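Local coordinates for lactaldehyde dehydrogenase (Methanocaldococcus jannaschii, PDB 3PQA), which oxidises lactaldehyde to lactate with NAD in the biosynthesis of coenzyme F420, as a homotetramer of the aldehyde dehydrogenase family, at residues E12-I17 / K26-L31. Residues are numbered along the deposited sequence; the frame is centred on the assembly and turned at random.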
loop_
_atom_site.group_PDB
_atom_site.type_symbol
_atom_site.label_atom_id
_atom_site.label_comp_id
_atom_site.label_asym_id
_atom_site.label_seq_id
_atom_site.Cartn_x
_atom_site.Cartn_y
_atom_site.Cartn_z
ATOM N N GLU B 12 -15.448 -46.570 11.596
ATOM C CA GLU B 12 -16.788 -46.108 11.276
ATOM C C GLU B 12 -17.495 -45.808 12.602
ATOM O O GLU B 12 -18.252 -46.637 13.118
ATOM C CB GLU B 12 -17.523 -47.152 10.416
ATOM C CG GLU B 12 -16.903 -47.340 9.017
ATOM C CD GLU B 12 -17.634 -48.359 8.140
ATOM O OE1 GLU B 12 -18.250 -49.307 8.675
ATOM O OE2 GLU B 12 -17.568 -48.225 6.894
ATOM N N ASP B 13 -17.206 -44.623 13.152
ATOM C CA ASP B 13 -17.668 -44.210 14.487
ATOM C C ASP B 13 -18.925 -43.358 14.493
ATOM O O ASP B 13 -19.764 -43.502 15.369
ATOM C CB ASP B 13 -16.603 -43.378 15.210
ATOM C CG ASP B 13 -15.309 -44.118 15.430
ATOM O OD1 ASP B 13 -15.326 -45.332 15.754
ATOM O OD2 ASP B 13 -14.261 -43.455 15.308
ATOM N N MET B 14 -19.031 -42.437 13.542
ATOM C CA MET B 14 -20.013 -41.364 13.631
ATOM C C MET B 14 -20.866 -41.326 12.371
ATOM O O MET B 14 -20.334 -41.322 11.257
ATOM C CB MET B 14 -19.279 -40.031 13.832
ATOM C CG MET B 14 -20.119 -38.847 14.324
ATOM S SD MET B 14 -19.119 -37.309 14.461
ATOM C CE MET B 14 -18.660 -37.083 12.748
ATOM N N ASP B 15 -22.187 -41.294 12.552
ATOM C CA ASP B 15 -23.129 -41.234 11.438
ATOM C C ASP B 15 -23.028 -39.902 10.710
ATOM O O ASP B 15 -22.883 -38.854 11.339
ATOM C CB ASP B 15 -24.570 -41.401 11.926
ATOM C CG ASP B 15 -24.924 -42.839 12.253
ATOM O OD1 ASP B 15 -24.055 -43.721 12.103
ATOM O OD2 ASP B 15 -26.084 -43.076 12.655
ATOM N N VAL B 16 -23.108 -39.958 9.387
ATOM C CA VAL B 16 -23.208 -38.759 8.554
ATOM C C VAL B 16 -24.538 -38.855 7.818
ATOM O O VAL B 16 -24.796 -39.841 7.114
ATOM C CB VAL B 16 -22.042 -38.639 7.541
ATOM C CG1 VAL B 16 -22.236 -37.413 6.639
ATOM C CG2 VAL B 16 -20.682 -38.588 8.261
ATOM N N ILE B 17 -25.367 -37.827 7.981
ATOM C CA ILE B 17 -26.768 -37.873 7.553
ATOM C C ILE B 17 -27.029 -37.057 6.286
ATOM O O ILE B 17 -26.462 -35.974 6.101
ATOM C CB ILE B 17 -27.711 -37.377 8.696
ATOM C CG1 ILE B 17 -27.430 -38.119 10.012
ATOM C CG2 ILE B 17 -29.186 -37.515 8.316
ATOM C CD1 ILE B 17 -27.672 -39.620 9.971
ATOM N N LYS B 26 -22.974 -42.441 5.370
ATOM C CA LYS B 26 -21.889 -43.306 5.818
ATOM C C LYS B 26 -21.479 -42.989 7.244
ATOM O O LYS B 26 -22.049 -42.111 7.889
ATOM C CB LYS B 26 -20.679 -43.203 4.893
ATOM C CG LYS B 26 -20.075 -41.806 4.796
ATOM C CD LYS B 26 -18.706 -41.867 4.164
ATOM C CE LYS B 26 -18.751 -42.398 2.738
ATOM N NZ LYS B 26 -17.371 -42.747 2.302
ATOM N N LYS B 27 -20.492 -43.734 7.724
ATOM C CA LYS B 27 -19.952 -43.549 9.051
ATOM C C LYS B 27 -18.473 -43.209 8.925
ATOM O O LYS B 27 -17.752 -43.797 8.113
ATOM C CB LYS B 27 -20.183 -44.801 9.907
ATOM C CG LYS B 27 -21.643 -44.981 10.371
ATOM C CD LYS B 27 -21.847 -46.260 11.194
ATOM C CE LYS B 27 -21.153 -46.202 12.565
ATOM N NZ LYS B 27 -21.928 -45.439 13.595
ATOM N N ILE B 28 -18.033 -42.221 9.693
ATOM C CA ILE B 28 -16.665 -41.735 9.601
ATOM C C ILE B 28 -15.981 -41.791 10.971
ATOM O O ILE B 28 -16.650 -42.004 11.993
ATOM C CB ILE B 28 -16.628 -40.297 9.011
ATOM C CG1 ILE B 28 -17.265 -39.292 9.977
ATOM C CG2 ILE B 28 -17.302 -40.269 7.640
ATOM C CD1 ILE B 28 -17.053 -37.845 9.580
ATOM N N PRO B 29 -14.643 -41.614 11.003
ATOM C CA PRO B 29 -13.967 -41.664 12.300
ATOM C C PRO B 29 -14.319 -40.491 13.223
ATOM O O PRO B 29 -14.525 -39.358 12.766
ATOM C CB PRO B 29 -12.478 -41.629 11.925
ATOM C CG PRO B 29 -12.430 -42.000 10.459
ATOM C CD PRO B 29 -13.686 -41.439 9.892
ATOM N N ALA B 30 -14.408 -40.780 14.517
ATOM C CA ALA B 30 -14.499 -39.730 15.523
ATOM C C ALA B 30 -13.325 -39.875 16.469
ATOM O O ALA B 30 -13.238 -40.828 17.248
ATOM C CB ALA B 30 -15.817 -39.774 16.267
ATOM N N LEU B 31 -12.411 -38.920 16.388
ATOM C CA LEU B 31 -11.197 -38.929 17.178
ATOM C C LEU B 31 -11.486 -38.627 18.641
ATOM O O LEU B 31 -12.335 -37.800 18.962
ATOM C CB LEU B 31 -10.206 -37.903 16.617
ATOM C CG LEU B 31 -9.362 -38.288 15.403
ATOM C CD1 LEU B 31 -10.208 -38.699 14.204
ATOM C CD2 LEU B 31 -8.477 -37.110 15.040
#
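Lys27 and Asp15 run side by side on one face of a two-stranded antiparallel sheet, at a non-hydrogen-bonded pair. The lysine chain bends at chi3 (69°) and again at chi4, which curls its amine back over the neighbouring strand. Lys27 NZ meets Asp15 OD1 at 3.1 Å in a salt bridge, from above the carboxylate plane. It also makes a weak bond to Asp13 O. Nearer the backbone, CB of Lys27 packs on CB of Glu12 at 3.6 Å. With an alanine here instead of the lysine, the Asp15 carboxylate is likely to lose a countercharge and be freer to turn.

The strands form a beta hairpin near the N-terminus, at the surface of the subunit and away from the probable NAD-binding and active-site residues. The pairing begins with a classic beta bulge: Asp13 N and Met14 N both donate to Ile28 O. The Met14 bond lies in the carbonyl plane, while Asp13 N comes from above it. Beside the bulge, Asp13 OD2 takes Ala30 N through its anti lone pair at 2.8 Å, nearly straight at 175°. Arg11 forms a salt bridge with the same oxygen.

On the other face, Met14, Val16 and Ile28 make the apolar contacts. Met14 CE touches Ile28 CD1 at 3.6 Å, with the two chains alongside each other. Val16 crosses Ile28 at about a right angle, CG2 to CG2 at 3.8 Å. Leu171 of helix 171-186 covers both Val16 and Ile28.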